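Local coordinates for uncharacterized protein (Pyrococcus furiosus, PDB 4XM2), which removes an acetyl group from N,N'-diacetylchitobiose, acting as a deacetylase of the GlcNAc-PI de-N-acetylase family, at the interface of chains A and B and the interface of chains A and C. Numbering follows the deposited sequence. Chains: chain A/B/C, Uncharacterized protein.

Contact 1: the interface of chains A and B. Residues chain A 2, 5, 11-12, 15, 19; chain B 229-230, 232-233, 236.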
loop_
_atom_site.group_PDB
_atom_site.type_symbol
_atom_site.label_atom_id
_atom_site.label_comp_id
_atom_site.label_asym_id
_atom_site.label_seq_id
_atom_site.Cartn_x
_atom_site.Cartn_y
_atom_site.Cartn_z
ATOM N N PHE A 2 -12.857 -16.708 -42.441
ATOM C CA PHE A 2 -12.914 -15.229 -42.653
ATOM C C PHE A 2 -11.959 -14.718 -43.766
ATOM O O PHE A 2 -11.878 -13.503 -44.025
ATOM C CB PHE A 2 -12.590 -14.543 -41.320
ATOM C CG PHE A 2 -13.354 -13.254 -41.064
ATOM C CD1 PHE A 2 -12.769 -12.020 -41.314
ATOM C CD2 PHE A 2 -14.645 -13.284 -40.523
ATOM C CE1 PHE A 2 -13.460 -10.833 -41.048
ATOM C CE2 PHE A 2 -15.352 -12.093 -40.262
ATOM C CZ PHE A 2 -14.754 -10.867 -40.516
ATOM N N VAL A 5 -12.470 -11.840 -47.359
ATOM C CA VAL A 5 -12.613 -10.382 -47.334
ATOM C C VAL A 5 -11.465 -9.660 -48.041
ATOM O O VAL A 5 -10.364 -10.207 -48.164
ATOM C CB VAL A 5 -12.732 -9.878 -45.875
ATOM C CG1 VAL A 5 -14.099 -10.275 -45.267
ATOM C CG2 VAL A 5 -11.557 -10.410 -45.024
ATOM N N ALA A 11 -14.126 -6.113 -43.831
ATOM C CA ALA A 11 -13.790 -6.847 -42.603
ATOM C C ALA A 11 -14.477 -6.268 -41.340
ATOM O O ALA A 11 -15.217 -6.982 -40.640
ATOM C CB ALA A 11 -12.262 -6.890 -42.418
ATOM N N PHE A 12 -14.241 -4.975 -41.094
ATOM C CA PHE A 12 -14.867 -4.198 -40.008
ATOM C C PHE A 12 -16.412 -4.270 -39.961
ATOM O O PHE A 12 -16.972 -4.525 -38.890
ATOM C CB PHE A 12 -14.384 -2.742 -40.077
ATOM C CG PHE A 12 -14.790 -1.877 -38.893
ATOM C CD1 PHE A 12 -14.103 -1.965 -37.670
ATOM C CD2 PHE A 12 -15.818 -0.921 -39.031
ATOM C CE1 PHE A 12 -14.467 -1.145 -36.602
ATOM C CE2 PHE A 12 -16.178 -0.092 -37.977
ATOM C CZ PHE A 12 -15.502 -0.205 -36.756
ATOM N N LEU A 15 -17.512 -8.032 -39.229
ATOM C CA LEU A 15 -17.285 -8.319 -37.818
ATOM C C LEU A 15 -18.378 -7.653 -36.964
ATOM O O LEU A 15 -18.924 -8.287 -36.063
ATOM C CB LEU A 15 -15.871 -7.903 -37.378
ATOM C CG LEU A 15 -15.572 -7.975 -35.878
ATOM C CD1 LEU A 15 -15.161 -9.375 -35.445
ATOM C CD2 LEU A 15 -14.513 -6.941 -35.480
ATOM N N VAL A 19 -20.680 -11.051 -37.089
ATOM C CA VAL A 19 -19.922 -11.761 -36.050
ATOM C C VAL A 19 -20.306 -11.289 -34.650
ATOM O O VAL A 19 -20.638 -12.106 -33.793
ATOM C CB VAL A 19 -18.383 -11.657 -36.291
ATOM C CG1 VAL A 19 -17.580 -12.260 -35.138
ATOM C CG2 VAL A 19 -18.005 -12.327 -37.620
ATOM N N PRO B 229 -12.132 -14.136 -36.758
ATOM C CA PRO B 229 -12.574 -12.908 -37.454
ATOM C C PRO B 229 -11.908 -11.662 -36.898
ATOM O O PRO B 229 -11.324 -10.877 -37.654
ATOM C CB PRO B 229 -14.071 -12.857 -37.150
ATOM C CG PRO B 229 -14.466 -14.311 -36.998
ATOM C CD PRO B 229 -13.278 -14.960 -36.319
ATOM N N PHE B 230 -11.991 -11.504 -35.576
ATOM C CA PHE B 230 -11.358 -10.381 -34.860
ATOM C C PHE B 230 -9.906 -10.209 -35.272
ATOM O O PHE B 230 -9.505 -9.127 -35.635
ATOM C CB PHE B 230 -11.466 -10.580 -33.344
ATOM C CG PHE B 230 -10.858 -9.447 -32.522
ATOM C CD1 PHE B 230 -11.463 -8.184 -32.469
ATOM C CD2 PHE B 230 -9.702 -9.656 -31.786
ATOM C CE1 PHE B 230 -10.917 -7.150 -31.699
ATOM C CE2 PHE B 230 -9.134 -8.616 -31.027
ATOM C CZ PHE B 230 -9.745 -7.355 -30.990
ATOM N N ARG B 232 -8.234 -11.536 -37.845
ATOM C CA ARG B 232 -7.954 -11.370 -39.279
ATOM C C ARG B 232 -8.184 -9.908 -39.591
ATOM O O ARG B 232 -7.328 -9.271 -40.188
ATOM C CB ARG B 232 -8.773 -12.324 -40.169
ATOM C CG ARG B 232 -8.149 -13.727 -40.258
ATOM C CD ARG B 232 -8.930 -14.650 -41.150
ATOM N NE ARG B 232 -8.479 -16.041 -41.115
ATOM C CZ ARG B 232 -7.418 -16.518 -41.774
ATOM N NH1 ARG B 232 -6.639 -15.698 -42.517
ATOM N NH2 ARG B 232 -7.129 -17.823 -41.672
ATOM N N THR B 233 -9.300 -9.383 -39.075
ATOM C CA THR B 233 -9.660 -7.961 -39.115
ATOM C C THR B 233 -8.621 -6.996 -38.560
ATOM O O THR B 233 -8.381 -5.923 -39.162
ATOM C CB THR B 233 -10.948 -7.701 -38.304
ATOM O OG1 THR B 233 -11.989 -8.574 -38.765
ATOM C CG2 THR B 233 -11.375 -6.223 -38.416
ATOM N N MET B 236 -5.534 -7.038 -41.004
ATOM C CA MET B 236 -5.857 -6.195 -42.181
ATOM C C MET B 236 -5.717 -4.704 -41.895
ATOM O O MET B 236 -5.212 -3.951 -42.728
ATOM C CB MET B 236 -7.259 -6.501 -42.733
ATOM C CG MET B 236 -7.519 -8.005 -42.932
ATOM S SD MET B 236 -8.772 -8.426 -44.170
ATOM C CE MET B 236 -7.846 -8.012 -45.658
#
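A:Phe2 turns its ring onto B:Pro229 by a chi1 of -145°, while B:Thr233 holds OG1 beside its backbone N and anti to its carbonyl carbon (chi1 -54°). The proline comes over one face of the phenyl group, offset toward the rim, and its CB lies 3.4 Å from CD2 of A:Phe2 in a CH-pi contact. The two side chains meet at about a right angle. On the side of the ring plane that the proline occupies, but beyond the rim, the hydroxyl OG1 of B:Thr233 lies 3.5 Å from CE1 of A:Phe2. That hydroxyl donates a hydrogen bond of 2.6 Å from B:Thr233 OG1 back to the carbonyl O of B:Pro229, from above the carbonyl plane, and this fixes its rotation within helix 221-240. At the root of the side chain, CB of A:Phe2 rests on the aliphatic CD of B:Arg232, at 3.7 Å. From helix 8-19, CD1 of A:Leu15 reaches the backbone of B:Phe230 and, with the methyls of A:Val19, adds to the packing around the proline. Away from the ring, CG2 of A:Val5 touches the sulphur SD of B:Met236 at 3.5 Å. Packing rather than polar bonding joins the two sides, and the patch probably anchors the N-terminal segment of chain A on its neighbour within the deposited hexamer.

Contact 2: the interface of chains A and B. Residues chain A 167-169; chain B 71-72, 74-76, 79-81.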
loop_
_atom_site.group_PDB
_atom_site.type_symbol
_atom_site.label_atom_id
_atom_site.label_comp_id
_atom_site.label_asym_id
_atom_site.label_seq_id
_atom_site.Cartn_x
_atom_site.Cartn_y
_atom_site.Cartn_z
ATOM N N LEU A 167 -15.806 -14.274 -14.054
ATOM C CA LEU A 167 -14.657 -15.173 -13.864
ATOM C C LEU A 167 -14.756 -15.843 -12.533
ATOM O O LEU A 167 -14.676 -15.160 -11.496
ATOM C CB LEU A 167 -13.340 -14.430 -14.003
ATOM C CG LEU A 167 -13.074 -13.705 -15.311
ATOM C CD1 LEU A 167 -11.684 -13.100 -15.207
ATOM C CD2 LEU A 167 -13.101 -14.657 -16.504
ATOM N N PRO A 168 -14.978 -17.187 -12.527
ATOM C CA PRO A 168 -15.218 -17.864 -11.244
ATOM C C PRO A 168 -13.977 -17.940 -10.332
ATOM O O PRO A 168 -14.127 -18.122 -9.121
ATOM C CB PRO A 168 -15.631 -19.294 -11.657
ATOM C CG PRO A 168 -15.051 -19.443 -13.051
ATOM C CD PRO A 168 -14.951 -18.118 -13.673
ATOM N N ASN A 169 -12.775 -17.854 -10.875
ATOM C CA ASN A 169 -11.575 -17.774 -10.000
ATOM C C ASN A 169 -11.395 -16.400 -9.374
ATOM O O ASN A 169 -10.518 -16.210 -8.469
ATOM C CB ASN A 169 -10.330 -18.133 -10.788
ATOM C CG ASN A 169 -10.285 -19.620 -11.137
ATOM O OD1 ASN A 169 -9.559 -20.049 -12.029
ATOM N ND2 ASN A 169 -11.040 -20.399 -10.416
ATOM N N TYR B 71 -3.718 -16.869 -14.380
ATOM C CA TYR B 71 -4.545 -17.569 -13.421
ATOM C C TYR B 71 -6.058 -17.392 -13.597
ATOM O O TYR B 71 -6.826 -18.289 -13.218
ATOM C CB TYR B 71 -4.045 -17.173 -12.019
ATOM C CG TYR B 71 -4.757 -17.655 -10.735
ATOM C CD1 TYR B 71 -4.103 -18.522 -9.846
ATOM C CD2 TYR B 71 -6.010 -17.144 -10.357
ATOM C CE1 TYR B 71 -4.706 -18.939 -8.609
ATOM C CE2 TYR B 71 -6.624 -17.536 -9.132
ATOM C CZ TYR B 71 -5.940 -18.453 -8.284
ATOM O OH TYR B 71 -6.514 -18.863 -7.122
ATOM N N MET B 72 -6.511 -16.254 -14.148
ATOM C CA MET B 72 -7.928 -15.921 -14.099
ATOM C C MET B 72 -8.679 -16.263 -15.402
ATOM O O MET B 72 -9.882 -16.167 -15.420
ATOM C CB MET B 72 -8.151 -14.410 -13.817
ATOM C CG MET B 72 -7.767 -13.905 -12.436
ATOM S SD MET B 72 -8.757 -14.544 -11.071
ATOM C CE MET B 72 -7.968 -13.765 -9.658
ATOM N N THR B 74 -10.452 -18.245 -17.409
ATOM C CA THR B 74 -11.336 -19.375 -17.670
ATOM C C THR B 74 -12.727 -19.051 -17.122
ATOM O O THR B 74 -12.846 -18.262 -16.169
ATOM C CB THR B 74 -10.782 -20.702 -17.052
ATOM O OG1 THR B 74 -11.519 -21.809 -17.568
ATOM C CG2 THR B 74 -10.881 -20.701 -15.498
ATOM N N THR B 75 -13.769 -19.652 -17.714
ATOM C CA THR B 75 -15.152 -19.510 -17.198
ATOM C C THR B 75 -15.662 -20.817 -16.562
ATOM O O THR B 75 -16.753 -20.875 -15.979
ATOM C CB THR B 75 -16.128 -19.029 -18.268
ATOM O OG1 THR B 75 -15.813 -19.659 -19.522
ATOM C CG2 THR B 75 -16.032 -17.506 -18.435
ATOM N N ASP B 76 -14.824 -21.848 -16.647
ATOM C CA ASP B 76 -15.099 -23.163 -16.105
ATOM C C ASP B 76 -14.852 -23.216 -14.609
ATOM O O ASP B 76 -13.699 -23.133 -14.165
ATOM C CB ASP B 76 -14.185 -24.165 -16.824
ATOM C CG ASP B 76 -14.128 -25.546 -16.140
ATOM O OD1 ASP B 76 -13.258 -26.353 -16.547
ATOM O OD2 ASP B 76 -14.943 -25.802 -15.213
ATOM N N LEU B 79 -12.187 -25.691 -12.949
ATOM C CA LEU B 79 -10.751 -25.451 -13.097
ATOM C C LEU B 79 -10.211 -24.371 -12.099
ATOM O O LEU B 79 -10.536 -23.182 -12.214
ATOM C CB LEU B 79 -10.493 -25.071 -14.549
ATOM C CG LEU B 79 -9.104 -24.937 -15.161
ATOM C CD1 LEU B 79 -8.284 -26.168 -14.860
ATOM C CD2 LEU B 79 -9.226 -24.749 -16.638
ATOM N N SER B 80 -9.420 -24.796 -11.110
ATOM C CA SER B 80 -8.746 -23.849 -10.220
ATOM C C SER B 80 -7.711 -23.053 -10.986
ATOM O O SER B 80 -7.085 -23.566 -11.915
ATOM C CB SER B 80 -8.020 -24.574 -9.088
ATOM O OG SER B 80 -6.740 -24.979 -9.543
ATOM N N GLY B 81 -7.518 -21.805 -10.571
ATOM C CA GLY B 81 -6.488 -20.925 -11.132
ATOM C C GLY B 81 -5.079 -21.480 -11.132
ATOM O O GLY B 81 -4.343 -21.271 -12.083
#
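Polar approach is weak where A:Asn169 reaches into a loop of chain B, although this residue buries 101 Å² there. Its side chain leaves with CG anti to the carbonyl carbon (chi1 -70°), which directs the amide toward the backbone of B:Leu79 and B:Gly81. The amide nitrogen ND2 of A:Asn169 gives a weak hydrogen bond, 3.4 Å long, to the carbonyl O of B:Leu79. Its oxygen OD1 lies 3.1 Å from N of B:Gly81, but the N-H points elsewhere and no bond forms. OD1 of A:Asn169 also lies 3.3 Å from O of B:Leu79, an unfavourable acceptor pair, and polar bonds therefore fix the amide only loosely. Among the van der Waals contacts, SD of B:Met72 lies 3.6 Å from the carbonyl O of A:Asn169, in a chain bent at chi2 (-66°). The side chains of A:Leu167 and B:Met72 cross at about a right angle, CD1 of the leucine 4.0 Å from CB of the methionine. CD of A:Pro168 lies 3.3 Å from the carbonyl O of B:Thr74, while its CG faces B:Thr75. In the fold, the chain A residues belong to the loop between helices 149-164 and 172-175, residues 71-80 of chain B to the loop after strand 61-68, and B:Gly81 to the first turn of helix 81-99.

Contact 3: the interface of chains A and C. Residues chain A 126, 171, 173-174, 177, 179; chain C 126-127, 130, 174, 177, 179.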
loop_
_atom_site.group_PDB
_atom_site.type_symbol
_atom_site.label_atom_id
_atom_site.label_comp_id
_atom_site.label_asym_id
_atom_site.label_seq_id
_atom_site.Cartn_x
_atom_site.Cartn_y
_atom_site.Cartn_z
ATOM N N LYS A 126 -19.380 -8.412 -6.284
ATOM C CA LYS A 126 -20.336 -9.001 -5.396
ATOM C C LYS A 126 -21.769 -8.468 -5.597
ATOM O O LYS A 126 -22.731 -9.224 -5.451
ATOM C CB LYS A 126 -19.856 -8.901 -3.953
ATOM C CG LYS A 126 -20.886 -9.176 -2.896
ATOM C CD LYS A 126 -20.222 -9.597 -1.591
ATOM C CE LYS A 126 -19.789 -8.447 -0.773
ATOM N NZ LYS A 126 -19.281 -8.997 0.513
ATOM N N SER A 171 -12.554 -13.495 -7.115
ATOM C CA SER A 171 -13.252 -13.390 -5.843
ATOM C C SER A 171 -13.988 -14.708 -5.571
ATOM O O SER A 171 -15.216 -14.770 -5.598
ATOM C CB SER A 171 -14.188 -12.208 -5.902
ATOM O OG SER A 171 -14.449 -11.718 -4.603
ATOM N N ILE A 173 -14.707 -16.718 -3.243
ATOM C CA ILE A 173 -15.476 -17.050 -2.077
ATOM C C ILE A 173 -16.952 -16.744 -2.345
ATOM O O ILE A 173 -17.844 -17.365 -1.747
ATOM C CB ILE A 173 -14.949 -16.297 -0.843
ATOM C CG1 ILE A 173 -13.483 -16.678 -0.573
ATOM C CG2 ILE A 173 -15.834 -16.572 0.380
ATOM C CD1 ILE A 173 -13.244 -18.165 -0.094
ATOM N N ASP A 174 -17.213 -15.800 -3.227
ATOM C CA ASP A 174 -18.550 -15.640 -3.786
ATOM C C ASP A 174 -19.168 -16.933 -4.382
ATOM O O ASP A 174 -20.284 -17.319 -4.030
ATOM C CB ASP A 174 -18.532 -14.575 -4.868
ATOM C CG ASP A 174 -18.348 -13.187 -4.323
ATOM O OD1 ASP A 174 -18.533 -12.956 -3.108
ATOM O OD2 ASP A 174 -18.043 -12.309 -5.144
ATOM N N ILE A 177 -20.247 -19.321 -1.850
ATOM C CA ILE A 177 -21.399 -18.964 -0.977
ATOM C C ILE A 177 -22.711 -18.762 -1.741
ATOM O O ILE A 177 -23.652 -18.111 -1.238
ATOM C CB ILE A 177 -21.158 -17.726 -0.050
ATOM C CG1 ILE A 177 -20.871 -16.454 -0.862
ATOM C CG2 ILE A 177 -20.047 -17.987 0.940
ATOM C CD1 ILE A 177 -21.216 -15.135 -0.126
ATOM N N LEU A 179 -23.086 -17.251 -4.790
ATOM C CA LEU A 179 -23.015 -16.160 -5.776
ATOM C C LEU A 179 -22.255 -16.602 -7.013
ATOM O O LEU A 179 -21.038 -16.527 -7.027
ATOM C CB LEU A 179 -22.313 -14.954 -5.174
ATOM C CG LEU A 179 -23.086 -13.995 -4.291
ATOM C CD1 LEU A 179 -22.195 -12.797 -4.031
ATOM C CD2 LEU A 179 -24.378 -13.584 -4.965
ATOM N N LYS C 126 -17.007 -12.695 5.627
ATOM C CA LYS C 126 -18.018 -13.180 4.675
ATOM C C LYS C 126 -18.313 -14.664 5.003
ATOM O O LYS C 126 -19.494 -15.051 5.198
ATOM C CB LYS C 126 -17.553 -12.957 3.223
ATOM C CG LYS C 126 -18.412 -13.552 2.112
ATOM C CD LYS C 126 -18.303 -12.752 0.764
ATOM C CE LYS C 126 -17.115 -13.173 -0.139
ATOM N NZ LYS C 126 -16.961 -12.269 -1.362
ATOM N N ILE C 127 -17.245 -15.457 5.105
ATOM C CA ILE C 127 -17.336 -16.830 5.493
ATOM C C ILE C 127 -17.963 -16.963 6.903
ATOM O O ILE C 127 -18.829 -17.830 7.114
ATOM C CB ILE C 127 -15.980 -17.499 5.454
ATOM C CG1 ILE C 127 -15.483 -17.511 4.015
ATOM C CG2 ILE C 127 -16.112 -18.898 5.928
ATOM C CD1 ILE C 127 -14.013 -17.640 3.823
ATOM N N LYS C 130 -21.718 -16.232 7.000
ATOM C CA LYS C 130 -22.443 -17.231 6.230
ATOM C C LYS C 130 -22.601 -18.559 7.013
ATOM O O LYS C 130 -23.696 -19.136 7.088
ATOM C CB LYS C 130 -21.713 -17.473 4.927
ATOM C CG LYS C 130 -21.896 -18.828 4.322
ATOM C CD LYS C 130 -22.998 -18.846 3.309
ATOM C CE LYS C 130 -23.312 -20.314 2.912
ATOM N NZ LYS C 130 -24.712 -20.388 2.386
ATOM N N ASP C 174 -22.273 -7.033 2.825
ATOM C CA ASP C 174 -22.713 -8.391 3.236
ATOM C C ASP C 174 -24.187 -8.341 3.696
ATOM O O ASP C 174 -24.986 -9.176 3.329
ATOM C CB ASP C 174 -21.906 -8.926 4.424
ATOM C CG ASP C 174 -20.501 -9.375 4.070
ATOM O OD1 ASP C 174 -20.114 -9.447 2.884
ATOM O OD2 ASP C 174 -19.756 -9.679 5.034
ATOM N N ILE C 177 -26.804 -7.751 1.151
ATOM C CA ILE C 177 -27.081 -9.011 0.377
ATOM C C ILE C 177 -27.652 -10.236 1.129
ATOM O O ILE C 177 -27.784 -11.303 0.535
ATOM C CB ILE C 177 -25.894 -9.540 -0.502
ATOM C CG1 ILE C 177 -24.760 -10.130 0.351
ATOM C CG2 ILE C 177 -25.412 -8.503 -1.526
ATOM C CD1 ILE C 177 -23.908 -11.163 -0.386
ATOM N N LEU C 179 -26.596 -11.579 4.344
ATOM C CA LEU C 179 -25.781 -12.087 5.435
ATOM C C LEU C 179 -25.908 -11.133 6.600
ATOM O O LEU C 179 -25.555 -9.966 6.469
ATOM C CB LEU C 179 -24.320 -12.176 5.020
ATOM C CG LEU C 179 -24.019 -13.113 3.850
ATOM C CD1 LEU C 179 -22.554 -13.006 3.496
ATOM C CD2 LEU C 179 -24.410 -14.544 4.158
#
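Two salt bridges link A:Lys126 to C:Asp174 and C:Lys126 to A:Asp174, an example of a two-fold interface using one pair twice. In the first, NZ of A:Lys126 meets the carboxylate OD1 of C:Asp174 at 2.6 Å, nearly along the C-O axis. In the second, NZ of C:Lys126 comes to OD1 of A:Asp174 from above the carboxylate plane, 45° out of it; the modelled separation is so short that its exact value is doubtful. Both lysines leave the backbone with CG anti to N and then bend at chi3 (86° in C:Lys126), which carries each ammonium group across to its partner. The two NZ atoms of A:Lys126 and C:Lys126 are 4.4 Å apart, a repulsion that the two aspartates would probably offset.

Apolar contacts flank the charges. The aliphatic stem of C:Lys126 crosses A:Ile177 at about a right angle, its CD 3.9 Å from the isoleucine CD1, and its CE rests 3.7 Å from CG2 of A:Ile173. The twin, CD of A:Lys126 against CD1 of C:Ile177, is looser at 4.2 Å. CG2 of A:Ile177 packs against CD of C:Lys130 at 3.9 Å. An alanine in place of C:Lys126 would probably leave A:Asp174 without its cationic mate and a gap beside A:Ile177. In the fold, helix 118-131 of each chain faces the other's short helix (172-175 in chain A, 173-176 in chain C) and the loop after it.

Contact 4: the interface of chains A and C. Residues chain A 105-107, 126-127, 130; chain C 173, 176-177.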
loop_
_atom_site.group_PDB
_atom_site.type_symbol
_atom_site.label_atom_id
_atom_site.label_comp_id
_atom_site.label_asym_id
_atom_site.label_seq_id
_atom_site.Cartn_x
_atom_site.Cartn_y
_atom_site.Cartn_z
ATOM N N TYR A 105 -26.981 0.821 -3.272
ATOM C CA TYR A 105 -25.837 0.324 -2.473
ATOM C C TYR A 105 -24.869 1.468 -2.172
ATOM O O TYR A 105 -24.390 2.147 -3.094
ATOM C CB TYR A 105 -25.088 -0.746 -3.223
ATOM C CG TYR A 105 -25.909 -1.985 -3.456
ATOM C CD1 TYR A 105 -25.744 -3.097 -2.615
ATOM C CD2 TYR A 105 -26.866 -2.052 -4.473
ATOM C CE1 TYR A 105 -26.458 -4.255 -2.784
ATOM C CE2 TYR A 105 -27.616 -3.227 -4.648
ATOM C CZ TYR A 105 -27.384 -4.327 -3.784
ATOM O OH TYR A 105 -28.044 -5.513 -3.868
ATOM N N TRP A 106 -24.605 1.674 -0.883
ATOM C CA TRP A 106 -23.548 2.579 -0.445
ATOM C C TRP A 106 -22.286 1.792 -0.126
ATOM O O TRP A 106 -22.309 0.962 0.750
ATOM C CB TRP A 106 -23.984 3.379 0.779
ATOM C CG TRP A 106 -25.281 4.096 0.544
ATOM C CD1 TRP A 106 -26.561 3.613 0.766
ATOM C CD2 TRP A 106 -25.435 5.399 -0.015
ATOM N NE1 TRP A 106 -27.482 4.558 0.399
ATOM C CE2 TRP A 106 -26.821 5.668 -0.068
ATOM C CE3 TRP A 106 -24.537 6.381 -0.432
ATOM C CZ2 TRP A 106 -27.329 6.886 -0.552
ATOM C CZ3 TRP A 106 -25.029 7.591 -0.903
ATOM C CH2 TRP A 106 -26.418 7.834 -0.961
ATOM N N LEU A 107 -21.202 2.065 -0.864
ATOM C CA LEU A 107 -19.929 1.421 -0.622
ATOM C C LEU A 107 -19.219 2.115 0.507
ATOM O O LEU A 107 -18.414 1.503 1.185
ATOM C CB LEU A 107 -19.039 1.432 -1.875
ATOM C CG LEU A 107 -19.527 0.540 -3.009
ATOM C CD1 LEU A 107 -18.442 0.306 -4.035
ATOM C CD2 LEU A 107 -20.075 -0.782 -2.453
ATOM N N LYS A 126 -19.380 -8.412 -6.284
ATOM C CA LYS A 126 -20.336 -9.001 -5.396
ATOM C C LYS A 126 -21.769 -8.468 -5.597
ATOM O O LYS A 126 -22.731 -9.224 -5.451
ATOM C CB LYS A 126 -19.856 -8.901 -3.953
ATOM C CG LYS A 126 -20.886 -9.176 -2.896
ATOM C CD LYS A 126 -20.222 -9.597 -1.591
ATOM C CE LYS A 126 -19.789 -8.447 -0.773
ATOM N NZ LYS A 126 -19.281 -8.997 0.513
ATOM N N ILE A 127 -21.931 -7.199 -5.911
ATOM C CA ILE A 127 -23.262 -6.695 -6.163
ATOM C C ILE A 127 -23.764 -7.092 -7.579
ATOM O O ILE A 127 -24.942 -7.377 -7.779
ATOM C CB ILE A 127 -23.308 -5.209 -5.964
ATOM C CG1 ILE A 127 -22.796 -4.859 -4.573
ATOM C CG2 ILE A 127 -24.723 -4.683 -6.153
ATOM C CD1 ILE A 127 -22.396 -3.403 -4.438
ATOM N N LYS A 130 -24.895 -10.710 -7.443
ATOM C CA LYS A 130 -26.133 -10.784 -6.698
ATOM C C LYS A 130 -27.341 -10.296 -7.510
ATOM O O LYS A 130 -28.367 -10.938 -7.503
ATOM C CB LYS A 130 -26.056 -10.003 -5.375
ATOM C CG LYS A 130 -27.456 -9.678 -4.745
ATOM C CD LYS A 130 -28.173 -10.868 -4.070
ATOM C CE LYS A 130 -29.674 -10.483 -3.869
ATOM N NZ LYS A 130 -30.543 -11.477 -3.138
ATOM N N ILE C 173 -21.839 -4.315 2.836
ATOM C CA ILE C 173 -22.520 -4.886 1.654
ATOM C C ILE C 173 -22.929 -6.360 1.866
ATOM O O ILE C 173 -23.824 -6.880 1.155
ATOM C CB ILE C 173 -21.718 -4.719 0.351
ATOM C CG1 ILE C 173 -21.374 -3.254 0.100
ATOM C CG2 ILE C 173 -22.493 -5.250 -0.824
ATOM C CD1 ILE C 173 -22.614 -2.342 -0.261
ATOM N N ASP C 176 -26.731 -5.755 3.187
ATOM C CA ASP C 176 -27.499 -5.476 1.956
ATOM C C ASP C 176 -27.620 -6.692 1.018
ATOM O O ASP C 176 -28.500 -6.660 0.178
ATOM C CB ASP C 176 -26.965 -4.278 1.138
ATOM C CG ASP C 176 -26.508 -3.089 1.996
ATOM O OD1 ASP C 176 -27.224 -2.616 2.925
ATOM O OD2 ASP C 176 -25.409 -2.580 1.700
ATOM N N ILE C 177 -26.804 -7.751 1.151
ATOM C CA ILE C 177 -27.081 -9.011 0.377
ATOM C C ILE C 177 -27.652 -10.236 1.129
ATOM O O ILE C 177 -27.784 -11.303 0.535
ATOM C CB ILE C 177 -25.894 -9.540 -0.502
ATOM C CG1 ILE C 177 -24.760 -10.130 0.351
ATOM C CG2 ILE C 177 -25.412 -8.503 -1.526
ATOM C CD1 ILE C 177 -23.908 -11.163 -0.386
#
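C:Ile173 inserts its side chain against strand 103-109 and helix 118-131 of chain A, both elements of the GlcNAc-PI de-N-acetylase family region. From CB the side chain divides. The CG2 branch, anti to the backbone N, turns to the helix and meets CG1 of A:Ile127 at 3.8 Å, the two isoleucines crossing at about a right angle. The other branch begins at CG1, anti to the carbonyl carbon (chi1 -56°), and passes 3.8 Å from CD2 of A:Leu107. Its tip, CD1 of C:Ile173, is 3.7 Å from that same A:Leu107 CD2 and 3.5 Å from the carbonyl O of A:Trp106. The tip also lies at the edge of the A:Tyr105 ring, in its plane, 4.0 Å from CD1 of the tyrosine. CG2 of A:Ile127, from the same chain as the ring, sits over the centre of one of its faces and helps to hold it. A valine here would probably open a gap beside A:Leu107 and A:Tyr105, because the methyl that meets them would be missing. One turn on, CB of C:Asp176 lies 4.0 Å from CE1 of A:Tyr105, with ring and carboxylate planes 83° apart. C:Ile177 then lays its CG2 along the stem of A:Lys130, the two side chains running in opposite directions.

Contacts 3 and 4 are neighbouring parts of one two-fold interface between chains A and C: their C-alpha centres lie about 10 Å apart and they share A:Lys126 and C:Ile177, so the salt bridges and the apolar packing probably act as one surface. Contacts 1 and 2 belong to the A-B interface, which is not an exact two-fold, and stand about 28 Å apart. Contact 2 lies about 18 Å from contact 3, and residues 167-169 and 171-179 of chain A are close in sequence, so one stretch of chain serves two neighbours. Two interface types of this kind could together build the deposited hexamer.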